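Local structure of agmatine N-acetyltransferase (Drosophila melanogaster, 7CIW) at residues I5-V10 with A65-R70; I71-V76 with G144-T149; P123-V128 with L161-C166; Y180-T185 with S208-V213. The protein acetylates agmatine on its amine with acetyl-CoA, as a GNAT-fold N-acetyltransferase of the arylalkylamine N-acetyltransferase subfamily, and probably acylates dopamine and serotonin as well. The protein carries 1 engineered substitution. All blocks are in the same frame, centred on the assembly; numbering follows the deposited sequence.

Contact 1 of 4, residues I5-V10 with A65-R70; sequences IADDIV and ALHEGR
The Asp8 carboxylate approaches the His67 imidazole obliquely, its plane turned 85° from the ring, while Glu68 CG lies over one face of that ring, offset toward the rim. This pairing lies at the turn of a beta hairpin in the GNAT sheet: His67 to Arg70 form a type I' turn between strands 62-67 and 70-80, and the 5-10 loop leads into strand 10-13 beside it. Asp8 CG is anti to the backbone N (chi1 -174°), and from there OD2 comes to 3.1 Å from His67 ND1. The same oxygen accepts a long, bent hydrogen bond from the backbone N of Glu68 at 3.3 Å, the donor lying nearly along the C-O axis. The loop carboxylate is thereby tied to the first residue after the strand. Asp7 OD1 is 4.3 Å from His67 ND1, so two acidic side chains lie near the ring and could favour its protonated form. Just before the turn, Leu66 and Val10 make an antiparallel hydrogen-bonded pair, with Leu66 N to Val10 O at 2.7 Å and Val10 N to Leu66 O at 3.0 Å. Leu142 of helix 142-156 and Leu137 cover Ile9, whose side chain is buried while the acidic loop is exposed. Arg70, the last residue of the turn, forms a salt bridge with Asp134. On the buried side, Ile9 CG2 packs on Ala65 CB at 3.6 Å, and Ile9 CA directs its hydrogen at Leu66 O.

Contact 2 of 4, residues I71-V76 with G144-T149; sequences IVAAVV and GRLMET
Leu146 lays its side chain over Ala73 and Val75, between strand 70-80 and helix 142-156. This is the alpha-on-beta packing of the GNAT fold, in which the helix following strand 125-133 covers one face of the central sheet. The axes of the two short segments approach to 8.4 Å, their N-to-C directions 33° apart, and the CB atoms of Ala73 and Val75 both point toward the helix. Leu146 CD1 meets Ala73 CB at 3.6 Å and also reaches the backbone N of Ala74 at 3.5 Å, so the tip of the leucine lies against the strand itself. Nearer the helix, Leu146 CB touches Val75 CG1 at 3.8 Å, the two side chains running antiparallel alongside one another. Val75 CG1 stands between its own backbone N and carbonyl carbon (chi1 63°), which puts this methyl against the leucine. Its other methyl, CG2, faces Met147 SD at 4.3 Å. The touching side chains are buried and apolar; Val128 and Leu131 of strand 125-133 also touch Val75, and helix 19-30 packs on Ala74. Within the helix, Thr149 OG1, also hydrogen-bonded to Lys3 NZ, donates to Arg145 O at 2.9 Å, reaching it from the face of the carbonyl plane opposite to Thr149 N.

Contact 3 of 4, residues P123-V128 with L161-C166; sequences PSCLHV and LVSVDC. With G0R (N-(4-carbamimidamidobutyl)ethanamide), chain C.
A histidine ring gripped at its edge by polar groups sits deep in the sheet: His127 ND1 and Ser163 OG share a 2.8 Å hydrogen bond in the ring plane, in which either atom could be the donor. Ser163 OG stands between its backbone N and carbonyl carbon (chi1 57°), which turns it to the edge of the His127 ring; Cys125 SG lies 3.2 Å from the same OG. At the ring edge, water 1 lies in plane, 2.9 Å from His127 NE2, and this water donates to Asp165 OD2. The ring and carboxylate planes are 59° apart; Asp165 OD1 is hydrogen-bonded to Thr211 OG1. A second water is donor to Val128 O and accepts from Asp165 N and from N4 of the bound N-acetylagmatine, the reaction product. That amide nitrogen also makes a weak bond, 3.1 Å and bent, to Asp165 O. Val164 CG2 packs on the acetyl methyl C1 at 3.7 Å and on Val128 CB at 3.8 Å, the two valines lying side by side. The strands pair in parallel, with Leu126 N to Leu161 O, Ser163 N to Leu126 O and Val128 N to Ser163 O. They are the two strands of a beta-alpha-beta crossover whose helix 142-156 covers Leu126 and Val128, while strands 70-80 and 208-215 flank the pair in the sheet.

Contact 4 of 4, residues Y180-T185 with S208-V213; sequences YQLINT and SVQTFV
Ser208 opens the segment with its CB against Thr185 CG2 at 3.7 Å, in the antiparallel C-terminal strand pair at the edge of the GNAT sheet. Val209 O then accepts from water 3. Gln210 lies alongside Thr185, pointing the same way, and water 4 joins Gln210 OE1 to Thr185 OG1; Gln210 CB also meets Leu182 CD1. At Thr211 the antiparallel register slips: Ile183 and Asn184 both face it, a classic beta bulge. Ile183 N donates to Thr211 O at 2.8 Å, and Thr211 N donates to Asn184 O at 2.9 Å. Water 3 accepts from Asn184 ND2 and donates to Thr211 OG1, whose second partner is Asp165. The Phe212 ring takes Leu182 CD1 over one face in a CH-pi contact, 4.1 Å from the centroid, while Leu182 CB meets its CE2. Leu182 CG is anti to the backbone N (chi1 175°), and its CD1 branch is the one over the ring. Phe212 CB also touches Tyr180 CB at 3.8 Å. Val213 pairs with Gln181 by two backbone bonds, and its CG1 meets Ile183 CD1 at 3.7 Å. Strand 181-187 is outermost in the sheet, with strand 161-166 on the far side of 208-215; helix 169-177 packs on Tyr180 and Phe212, and helix 99-114 on Ile183 and Thr211.

How the contacts relate
Contacts 2 and 3 are buried, whereas contacts 1 and 4 are partly exposed toward the two ends of the same sheet. Their chemistry follows: contact 2 is apolar helix-on-sheet packing, contact 3 mixes backbone pairing with buried polar groups and waters beside the product, and contact 1 adds acidic side chains near a partly exposed histidine to a short strand pairing. Contact 4 combines strand pairing with aromatic and aliphatic packing. Contacts 1 and 2 meet through neighbouring strands 62-67 and 70-80. Val128 of contact 3 packs against Met147 of contact 2, and Met147 CE also reaches Tyr180 OH of contact 4. Contacts 3 and 4 join through strands 161-166 and 208-215.

Contact 1 of 4, residues I5-V10 with A65-R70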
loop_
_atom_site.group_PDB
_atom_site.type_symbol
_atom_site.label_atom_id
_atom_site.label_comp_id
_atom_site.label_asym_id
_atom_site.label_seq_id
_atom_site.Cartn_x
_atom_site.Cartn_y
_atom_site.Cartn_z
ATOM N N ILE A 5 -20.409 -0.978 8.204
ATOM C CA ILE A 5 -20.499 0.226 7.391
ATOM C C ILE A 5 -21.693 0.065 6.462
ATOM O O ILE A 5 -22.502 -0.856 6.637
ATOM C CB ILE A 5 -19.197 0.503 6.613
ATOM C CG1 ILE A 5 -18.884 -0.615 5.618
ATOM C CG2 ILE A 5 -18.016 0.680 7.561
ATOM C CD1 ILE A 5 -17.569 -0.386 4.880
ATOM N N ALA A 6 -21.827 0.990 5.510
ATOM C CA ALA A 6 -22.747 0.935 4.378
ATOM C C ALA A 6 -23.996 0.089 4.591
ATOM O O ALA A 6 -24.715 0.246 5.586
ATOM C CB ALA A 6 -22.002 0.416 3.146
ATOM N N ASP A 7 -24.250 -0.820 3.652
ATOM C CA ASP A 7 -25.456 -1.637 3.646
ATOM C C ASP A 7 -25.222 -2.967 4.353
ATOM O O ASP A 7 -25.459 -3.086 5.560
ATOM C CB ASP A 7 -25.913 -1.861 2.205
ATOM C CG ASP A 7 -24.769 -2.255 1.288
ATOM O OD1 ASP A 7 -24.362 -3.436 1.341
ATOM O OD2 ASP A 7 -24.274 -1.392 0.530
ATOM N N ASP A 8 -24.782 -3.976 3.597
ATOM C CA ASP A 8 -24.365 -5.266 4.133
ATOM C C ASP A 8 -22.846 -5.401 4.157
ATOM O O ASP A 8 -22.315 -6.507 4.053
ATOM C CB ASP A 8 -24.998 -6.407 3.324
ATOM C CG ASP A 8 -24.731 -7.796 3.924
ATOM O OD1 ASP A 8 -25.461 -8.191 4.857
ATOM O OD2 ASP A 8 -23.816 -8.512 3.444
ATOM N N ILE A 9 -22.119 -4.299 4.297
ATOM C CA ILE A 9 -20.664 -4.350 4.299
ATOM C C ILE A 9 -20.169 -4.120 5.718
ATOM O O ILE A 9 -20.580 -3.163 6.382
ATOM C CB ILE A 9 -20.048 -3.341 3.318
ATOM C CG1 ILE A 9 -20.524 -3.647 1.899
ATOM C CG2 ILE A 9 -18.533 -3.433 3.372
ATOM C CD1 ILE A 9 -20.162 -2.585 0.904
ATOM N N VAL A 10 -19.295 -5.006 6.179
ATOM C CA VAL A 10 -18.716 -4.959 7.513
ATOM C C VAL A 10 -17.207 -4.925 7.350
ATOM O O VAL A 10 -16.659 -5.652 6.519
ATOM C CB VAL A 10 -19.117 -6.184 8.362
ATOM C CG1 VAL A 10 -18.661 -6.006 9.809
ATOM C CG2 VAL A 10 -20.604 -6.437 8.272
ATOM N N ALA A 65 -13.202 -5.414 4.019
ATOM C CA ALA A 65 -14.645 -5.212 3.983
ATOM C C ALA A 65 -15.302 -6.477 3.447
ATOM O O ALA A 65 -14.883 -7.009 2.412
ATOM C CB ALA A 65 -15.008 -4.008 3.111
ATOM N N LEU A 66 -16.309 -6.963 4.171
ATOM C CA LEU A 66 -16.988 -8.220 3.899
ATOM C C LEU A 66 -18.422 -7.953 3.478
ATOM O O LEU A 66 -19.095 -7.098 4.056
ATOM C CB LEU A 66 -17.022 -9.118 5.140
ATOM C CG LEU A 66 -15.752 -9.725 5.701
ATOM C CD1 LEU A 66 -16.086 -10.546 6.953
ATOM C CD2 LEU A 66 -15.107 -10.587 4.640
ATOM N N HIS A 67 -18.883 -8.714 2.491
ATOM C CA HIS A 67 -20.275 -8.701 2.050
ATOM C C HIS A 67 -20.645 -10.150 1.761
ATOM O O HIS A 67 -20.095 -10.753 0.838
ATOM C CB HIS A 67 -20.454 -7.813 0.818
ATOM C CG HIS A 67 -21.791 -7.953 0.162
ATOM N ND1 HIS A 67 -22.939 -7.408 0.695
ATOM C CD2 HIS A 67 -22.165 -8.587 -0.974
ATOM C CE1 HIS A 67 -23.965 -7.698 -0.087
ATOM N NE2 HIS A 67 -23.522 -8.413 -1.106
ATOM N N GLU A 68 -21.540 -10.720 2.574
ATOM C CA GLU A 68 -21.938 -12.128 2.460
ATOM C C GLU A 68 -20.741 -13.067 2.592
ATOM O O GLU A 68 -20.644 -14.082 1.900
ATOM C CB GLU A 68 -22.680 -12.393 1.148
ATOM C CG GLU A 68 -23.865 -11.480 0.904
ATOM C CD GLU A 68 -24.852 -12.073 -0.085
ATOM O OE1 GLU A 68 -25.969 -11.531 -0.214
ATOM O OE2 GLU A 68 -24.508 -13.085 -0.732
ATOM N N GLY A 69 -19.822 -12.733 3.491
ATOM C CA GLY A 69 -18.634 -13.528 3.693
ATOM C C GLY A 69 -17.544 -13.339 2.661
ATOM O O GLY A 69 -16.464 -13.918 2.818
ATOM N N ARG A 70 -17.782 -12.541 1.628
ATOM C CA ARG A 70 -16.827 -12.331 0.548
ATOM C C ARG A 70 -16.088 -11.018 0.776
ATOM O O ARG A 70 -16.709 -9.996 1.091
ATOM C CB ARG A 70 -17.552 -12.314 -0.799
ATOM C CG ARG A 70 -16.715 -11.926 -1.994
ATOM C CD ARG A 70 -17.464 -12.225 -3.295
ATOM N NE ARG A 70 -17.496 -11.081 -4.208
ATOM C CZ ARG A 70 -17.390 -11.179 -5.532
ATOM N NH1 ARG A 70 -17.244 -12.369 -6.100
ATOM N NH2 ARG A 70 -17.427 -10.087 -6.289
#

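Contact 2 of 4, residues I71-V76 with G144-T149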
loop_
_atom_site.group_PDB
_atom_site.type_symbol
_atom_site.label_atom_id
_atom_site.label_comp_id
_atom_site.label_asym_id
_atom_site.label_seq_id
_atom_site.Cartn_x
_atom_site.Cartn_y
_atom_site.Cartn_z
ATOM N N ILE A 71 -14.770 -11.043 0.617
ATOM C CA ILE A 71 -13.988 -9.813 0.723
ATOM C C ILE A 71 -14.210 -8.976 -0.528
ATOM O O ILE A 71 -14.034 -9.460 -1.652
ATOM C CB ILE A 71 -12.497 -10.125 0.927
ATOM C CG1 ILE A 71 -12.285 -10.853 2.251
ATOM C CG2 ILE A 71 -11.668 -8.831 0.857
ATOM C CD1 ILE A 71 -10.910 -11.502 2.372
ATOM N N VAL A 72 -14.608 -7.719 -0.333
ATOM C CA VAL A 72 -14.822 -6.790 -1.436
ATOM C C VAL A 72 -13.864 -5.610 -1.394
ATOM O O VAL A 72 -13.847 -4.807 -2.340
ATOM C CB VAL A 72 -16.289 -6.295 -1.480
ATOM C CG1 VAL A 72 -17.207 -7.457 -1.827
ATOM C CG2 VAL A 72 -16.707 -5.685 -0.147
ATOM N N ALA A 73 -13.057 -5.485 -0.345
ATOM C CA ALA A 73 -12.049 -4.439 -0.270
ATOM C C ALA A 73 -11.050 -4.836 0.809
ATOM O O ALA A 73 -11.382 -5.587 1.727
ATOM C CB ALA A 73 -12.671 -3.069 0.035
ATOM N N ALA A 74 -9.829 -4.327 0.698
ATOM C CA ALA A 74 -8.811 -4.690 1.672
ATOM C C ALA A 74 -7.766 -3.594 1.779
ATOM O O ALA A 74 -7.472 -2.901 0.802
ATOM C CB ALA A 74 -8.115 -6.009 1.302
ATOM N N VAL A 75 -7.181 -3.470 2.971
ATOM C CA VAL A 75 -6.043 -2.586 3.197
ATOM C C VAL A 75 -4.994 -3.339 4.004
ATOM O O VAL A 75 -5.320 -4.100 4.922
ATOM C CB VAL A 75 -6.486 -1.270 3.885
ATOM C CG1 VAL A 75 -7.072 -1.534 5.291
ATOM C CG2 VAL A 75 -5.341 -0.232 3.910
ATOM N N VAL A 76 -3.736 -3.184 3.614
ATOM C CA VAL A 76 -2.614 -3.821 4.290
ATOM C C VAL A 76 -1.699 -2.705 4.756
ATOM O O VAL A 76 -1.282 -1.869 3.946
ATOM C CB VAL A 76 -1.871 -4.797 3.364
ATOM C CG1 VAL A 76 -0.591 -5.296 4.027
ATOM C CG2 VAL A 76 -2.769 -5.961 2.982
ATOM N N GLY A 144 -11.838 4.860 1.323
ATOM C CA GLY A 144 -11.718 5.835 2.394
ATOM C C GLY A 144 -12.078 5.258 3.748
ATOM O O GLY A 144 -11.443 5.577 4.757
ATOM N N ARG A 145 -13.106 4.410 3.794
ATOM C CA ARG A 145 -13.474 3.799 5.066
ATOM C C ARG A 145 -12.350 2.927 5.609
ATOM O O ARG A 145 -12.051 2.968 6.807
ATOM C CB ARG A 145 -14.760 2.989 4.908
ATOM C CG ARG A 145 -15.993 3.851 4.684
ATOM C CD ARG A 145 -16.750 4.067 5.976
ATOM N NE ARG A 145 -15.858 4.576 7.010
ATOM C CZ ARG A 145 -15.857 5.828 7.443
ATOM N NH1 ARG A 145 -16.718 6.702 6.940
ATOM N NH2 ARG A 145 -14.991 6.203 8.376
ATOM N N LEU A 146 -11.698 2.143 4.741
ATOM C CA LEU A 146 -10.579 1.327 5.199
ATOM C C LEU A 146 -9.393 2.187 5.637
ATOM O O LEU A 146 -8.752 1.881 6.648
ATOM C CB LEU A 146 -10.159 0.339 4.107
ATOM C CG LEU A 146 -11.186 -0.769 3.876
ATOM C CD1 LEU A 146 -10.788 -1.617 2.688
ATOM C CD2 LEU A 146 -11.300 -1.625 5.111
ATOM N N MET A 147 -9.081 3.262 4.896
ATOM C CA MET A 147 -8.012 4.164 5.330
ATOM C C MET A 147 -8.329 4.805 6.679
ATOM O O MET A 147 -7.437 4.970 7.521
ATOM C CB MET A 147 -7.760 5.245 4.270
ATOM C CG MET A 147 -7.201 4.691 2.959
ATOM S SD MET A 147 -5.556 3.993 3.108
ATOM C CE MET A 147 -4.553 5.451 3.424
ATOM N N GLU A 148 -9.593 5.169 6.914
ATOM C CA GLU A 148 -9.951 5.703 8.223
ATOM C C GLU A 148 -9.778 4.651 9.311
ATOM O O GLU A 148 -9.347 4.963 10.429
ATOM C CB GLU A 148 -11.384 6.231 8.198
ATOM C CG GLU A 148 -11.541 7.462 7.305
ATOM C CD GLU A 148 -11.169 8.756 8.014
ATOM O OE1 GLU A 148 -10.636 8.689 9.143
ATOM O OE2 GLU A 148 -11.407 9.844 7.442
ATOM N N THR A 149 -10.094 3.395 8.997
ATOM C CA THR A 149 -9.893 2.322 9.971
ATOM C C THR A 149 -8.425 2.180 10.326
ATOM O O THR A 149 -8.072 1.986 11.497
ATOM C CB THR A 149 -10.449 1.008 9.414
ATOM O OG1 THR A 149 -11.830 1.195 9.086
ATOM C CG2 THR A 149 -10.308 -0.123 10.429
#

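Contact 3 of 4, residues P123-V128 with L161-C166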
loop_
_atom_site.group_PDB
_atom_site.type_symbol
_atom_site.label_atom_id
_atom_site.label_comp_id
_atom_site.label_asym_id
_atom_site.label_seq_id
_atom_site.Cartn_x
_atom_site.Cartn_y
_atom_site.Cartn_z
ATOM N N PRO A 123 8.800 9.117 15.950
ATOM C CA PRO A 123 9.562 7.879 16.163
ATOM C C PRO A 123 9.189 6.753 15.222
ATOM O O PRO A 123 9.993 5.824 15.046
ATOM C CB PRO A 123 9.232 7.503 17.615
ATOM C CG PRO A 123 7.950 8.168 17.899
ATOM C CD PRO A 123 7.911 9.426 17.084
ATOM N N SER A 124 8.022 6.822 14.592
ATOM C CA SER A 124 7.501 5.707 13.820
ATOM C C SER A 124 6.385 6.224 12.930
ATOM O O SER A 124 5.868 7.326 13.117
ATOM C CB SER A 124 6.975 4.598 14.729
ATOM O OG SER A 124 5.849 5.053 15.467
ATOM N N CYS A 125 5.991 5.386 11.980
ATOM C CA CYS A 125 4.893 5.721 11.089
ATOM C C CYS A 125 4.151 4.433 10.759
ATOM O O CYS A 125 4.754 3.363 10.694
ATOM C CB CYS A 125 5.424 6.417 9.820
ATOM S SG CYS A 125 4.176 6.992 8.631
ATOM N N LEU A 126 2.836 4.533 10.594
ATOM C CA LEU A 126 2.061 3.411 10.075
ATOM C C LEU A 126 1.936 3.581 8.567
ATOM O O LEU A 126 1.309 4.531 8.096
ATOM C CB LEU A 126 0.684 3.341 10.736
ATOM C CG LEU A 126 -0.177 2.124 10.418
ATOM C CD1 LEU A 126 0.580 0.831 10.654
ATOM C CD2 LEU A 126 -1.421 2.149 11.292
ATOM N N HIS A 127 2.532 2.667 7.814
ATOM C CA HIS A 127 2.571 2.782 6.363
ATOM C C HIS A 127 1.545 1.863 5.716
ATOM O O HIS A 127 1.494 0.670 6.027
ATOM C CB HIS A 127 3.969 2.441 5.855
ATOM C CG HIS A 127 4.155 2.703 4.397
ATOM N ND1 HIS A 127 4.406 3.961 3.897
ATOM C CD2 HIS A 127 4.094 1.875 3.324
ATOM C CE1 HIS A 127 4.510 3.896 2.581
ATOM N NE2 HIS A 127 4.319 2.645 2.206
ATOM N N VAL A 128 0.758 2.404 4.790
ATOM C CA VAL A 128 -0.232 1.613 4.057
ATOM C C VAL A 128 0.448 1.008 2.832
ATOM O O VAL A 128 0.833 1.727 1.904
ATOM C CB VAL A 128 -1.447 2.455 3.665
ATOM C CG1 VAL A 128 -2.407 1.646 2.793
ATOM C CG2 VAL A 128 -2.140 2.969 4.924
ATOM N N LEU A 161 1.770 9.393 12.738
ATOM C CA LEU A 161 1.781 9.655 11.309
ATOM C C LEU A 161 1.327 8.400 10.586
ATOM O O LEU A 161 1.635 7.290 11.023
ATOM C CB LEU A 161 3.182 10.059 10.836
ATOM C CG LEU A 161 3.284 10.714 9.454
ATOM C CD1 LEU A 161 2.730 12.142 9.499
ATOM C CD2 LEU A 161 4.737 10.704 8.967
ATOM N N VAL A 162 0.575 8.596 9.500
ATOM C CA VAL A 162 0.263 7.558 8.517
ATOM C C VAL A 162 0.873 8.000 7.197
ATOM O O VAL A 162 0.806 9.182 6.857
ATOM C CB VAL A 162 -1.256 7.341 8.348
ATOM C CG1 VAL A 162 -1.557 6.299 7.258
ATOM C CG2 VAL A 162 -1.895 6.936 9.667
ATOM N N SER A 163 1.478 7.066 6.465
ATOM C CA SER A 163 2.022 7.368 5.142
ATOM C C SER A 163 1.507 6.358 4.129
ATOM O O SER A 163 1.127 5.241 4.479
ATOM C CB SER A 163 3.554 7.371 5.137
ATOM O OG SER A 163 4.076 6.127 5.596
ATOM N N VAL A 164 1.504 6.761 2.853
ATOM C CA VAL A 164 1.019 5.878 1.795
ATOM C C VAL A 164 1.608 6.320 0.456
ATOM O O VAL A 164 1.641 7.519 0.155
ATOM C CB VAL A 164 -0.528 5.853 1.775
ATOM C CG1 VAL A 164 -1.109 7.275 1.577
ATOM C CG2 VAL A 164 -1.052 4.887 0.707
ATOM N N ASP A 165 2.127 5.368 -0.331
ATOM C CA ASP A 165 2.644 5.659 -1.671
ATOM C C ASP A 165 1.523 5.442 -2.676
ATOM O O ASP A 165 1.244 4.311 -3.076
ATOM C CB ASP A 165 3.835 4.769 -2.021
ATOM C CG ASP A 165 4.989 4.903 -1.046
ATOM O OD1 ASP A 165 5.238 6.025 -0.557
ATOM O OD2 ASP A 165 5.657 3.879 -0.779
ATOM N N CYS A 166 0.904 6.527 -3.127
ATOM C CA CYS A 166 -0.171 6.426 -4.108
ATOM C C CYS A 166 0.439 6.279 -5.496
ATOM O O CYS A 166 0.734 7.254 -6.193
ATOM C CB CYS A 166 -1.097 7.629 -4.011
ATOM S SG CYS A 166 -1.976 7.727 -2.428
HETATM C C10 G0R C . 3.386 -4.512 -4.235
HETATM N N12 G0R C . 3.295 -4.950 -5.622
HETATM C C1 G0R C . -1.508 1.670 -1.076
HETATM C C2 G0R C . -0.879 0.931 -2.255
HETATM C C5 G0R C . 1.084 0.635 -3.821
HETATM C C6 G0R C . 2.160 -0.337 -3.332
HETATM C C7 G0R C . 2.997 -0.918 -4.477
HETATM C C8 G0R C . 2.671 -2.363 -4.877
HETATM N N4 G0R C . 0.444 1.312 -2.705
HETATM N N9 G0R C . 3.106 -3.334 -3.899
HETATM N N11 G0R C . 3.800 -5.440 -3.213
HETATM O O3 G0R C . -1.465 0.045 -2.785
HETATM O O HOH W 1 4.437 1.465 -0.414
HETATM O O HOH W 2 1.892 2.434 -0.432
#

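Contact 4 of 4, residues Y180-T185 with S208-V213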
loop_
_atom_site.group_PDB
_atom_site.type_symbol
_atom_site.label_atom_id
_atom_site.label_comp_id
_atom_site.label_asym_id
_atom_site.label_seq_id
_atom_site.Cartn_x
_atom_site.Cartn_y
_atom_site.Cartn_z
ATOM N N TYR A 180 -5.089 14.132 3.560
ATOM C CA TYR A 180 -3.660 13.867 3.584
ATOM C C TYR A 180 -2.922 14.960 2.818
ATOM O O TYR A 180 -3.500 15.660 1.978
ATOM C CB TYR A 180 -3.340 12.519 2.939
ATOM C CG TYR A 180 -3.641 11.267 3.737
ATOM C CD1 TYR A 180 -4.909 11.016 4.236
ATOM C CD2 TYR A 180 -2.650 10.309 3.936
ATOM C CE1 TYR A 180 -5.178 9.847 4.949
ATOM C CE2 TYR A 180 -2.916 9.141 4.635
ATOM C CZ TYR A 180 -4.172 8.924 5.135
ATOM O OH TYR A 180 -4.426 7.766 5.835
ATOM N N GLN A 181 -1.629 15.099 3.100
ATOM C CA GLN A 181 -0.791 16.077 2.412
ATOM C C GLN A 181 0.270 15.382 1.568
ATOM O O GLN A 181 0.904 14.423 2.009
ATOM C CB GLN A 181 -0.106 17.022 3.406
ATOM C CG GLN A 181 -1.060 17.938 4.158
ATOM C CD GLN A 181 -1.228 17.519 5.600
ATOM O OE1 GLN A 181 -0.261 17.497 6.364
ATOM N NE2 GLN A 181 -2.456 17.182 5.984
ATOM N N LEU A 182 0.473 15.902 0.361
ATOM C CA LEU A 182 1.487 15.371 -0.543
ATOM C C LEU A 182 2.886 15.745 -0.066
ATOM O O LEU A 182 3.139 16.907 0.263
ATOM C CB LEU A 182 1.259 15.938 -1.942
ATOM C CG LEU A 182 2.278 15.593 -3.019
ATOM C CD1 LEU A 182 2.186 14.112 -3.354
ATOM C CD2 LEU A 182 2.006 16.461 -4.251
ATOM N N ILE A 183 3.819 14.784 -0.081
ATOM C CA ILE A 183 5.179 15.097 0.354
ATOM C C ILE A 183 6.241 14.721 -0.672
ATOM O O ILE A 183 7.402 15.124 -0.525
ATOM C CB ILE A 183 5.522 14.441 1.707
ATOM C CG1 ILE A 183 5.484 12.918 1.614
ATOM C CG2 ILE A 183 4.605 14.950 2.827
ATOM C CD1 ILE A 183 6.264 12.251 2.731
ATOM N N ASN A 184 5.871 13.967 -1.712
ATOM C CA ASN A 184 6.863 13.524 -2.691
ATOM C C ASN A 184 6.186 13.042 -3.962
ATOM O O ASN A 184 5.162 12.365 -3.903
ATOM C CB ASN A 184 7.741 12.390 -2.143
ATOM C CG ASN A 184 9.018 12.188 -2.961
ATOM O OD1 ASN A 184 9.926 13.008 -2.906
ATOM N ND2 ASN A 184 9.087 11.088 -3.705
ATOM N N THR A 185 6.808 13.344 -5.105
ATOM C CA THR A 185 6.362 12.876 -6.406
ATOM C C THR A 185 7.563 12.322 -7.159
ATOM O O THR A 185 8.599 12.987 -7.264
ATOM C CB THR A 185 5.706 14.000 -7.222
ATOM O OG1 THR A 185 4.631 14.584 -6.467
ATOM C CG2 THR A 185 5.182 13.478 -8.547
ATOM N N SER A 208 2.934 8.923 -12.012
ATOM C CA SER A 208 3.888 9.133 -10.930
ATOM C C SER A 208 3.430 8.377 -9.695
ATOM O O SER A 208 2.257 8.014 -9.571
ATOM C CB SER A 208 4.009 10.614 -10.586
ATOM O OG SER A 208 2.748 11.089 -10.138
ATOM N N VAL A 209 4.364 8.148 -8.774
ATOM C CA VAL A 209 4.019 7.713 -7.427
ATOM C C VAL A 209 4.044 8.949 -6.537
ATOM O O VAL A 209 5.046 9.676 -6.475
ATOM C CB VAL A 209 4.953 6.598 -6.913
ATOM C CG1 VAL A 209 6.424 6.932 -7.134
ATOM C CG2 VAL A 209 4.662 6.260 -5.426
ATOM N N GLN A 210 2.924 9.213 -5.880
ATOM C CA GLN A 210 2.752 10.386 -5.033
ATOM C C GLN A 210 2.595 9.916 -3.596
ATOM O O GLN A 210 1.628 9.217 -3.278
ATOM C CB GLN A 210 1.528 11.185 -5.461
ATOM C CG GLN A 210 1.611 11.708 -6.878
ATOM C CD GLN A 210 0.349 12.412 -7.263
ATOM O OE1 GLN A 210 0.204 13.600 -7.009
ATOM N NE2 GLN A 210 -0.589 11.680 -7.850
ATOM N N THR A 211 3.531 10.305 -2.735
ATOM C CA THR A 211 3.492 9.883 -1.342
ATOM C C THR A 211 2.775 10.927 -0.501
ATOM O O THR A 211 3.112 12.113 -0.556
ATOM C CB THR A 211 4.903 9.650 -0.817
ATOM O OG1 THR A 211 5.511 8.618 -1.597
ATOM C CG2 THR A 211 4.869 9.199 0.647
ATOM N N PHE A 212 1.792 10.473 0.276
ATOM C CA PHE A 212 0.992 11.328 1.141
ATOM C C PHE A 212 1.144 10.881 2.590
ATOM O O PHE A 212 1.375 9.698 2.871
ATOM C CB PHE A 212 -0.488 11.266 0.769
ATOM C CG PHE A 212 -0.837 11.923 -0.538
ATOM C CD1 PHE A 212 -0.654 11.262 -1.750
ATOM C CD2 PHE A 212 -1.405 13.185 -0.547
ATOM C CE1 PHE A 212 -1.014 11.866 -2.943
ATOM C CE2 PHE A 212 -1.760 13.794 -1.732
ATOM C CZ PHE A 212 -1.561 13.138 -2.933
ATOM N N VAL A 213 0.995 11.835 3.510
ATOM C CA VAL A 213 0.976 11.539 4.936
ATOM C C VAL A 213 -0.236 12.187 5.587
ATOM O O VAL A 213 -0.791 13.177 5.105
ATOM C CB VAL A 213 2.260 11.996 5.663
ATOM C CG1 VAL A 213 3.481 11.373 5.025
ATOM C CG2 VAL A 213 2.362 13.513 5.647
HETATM O O HOH W 3 6.766 9.326 -4.062
HETATM O O HOH W 4 2.225 15.274 -7.917
#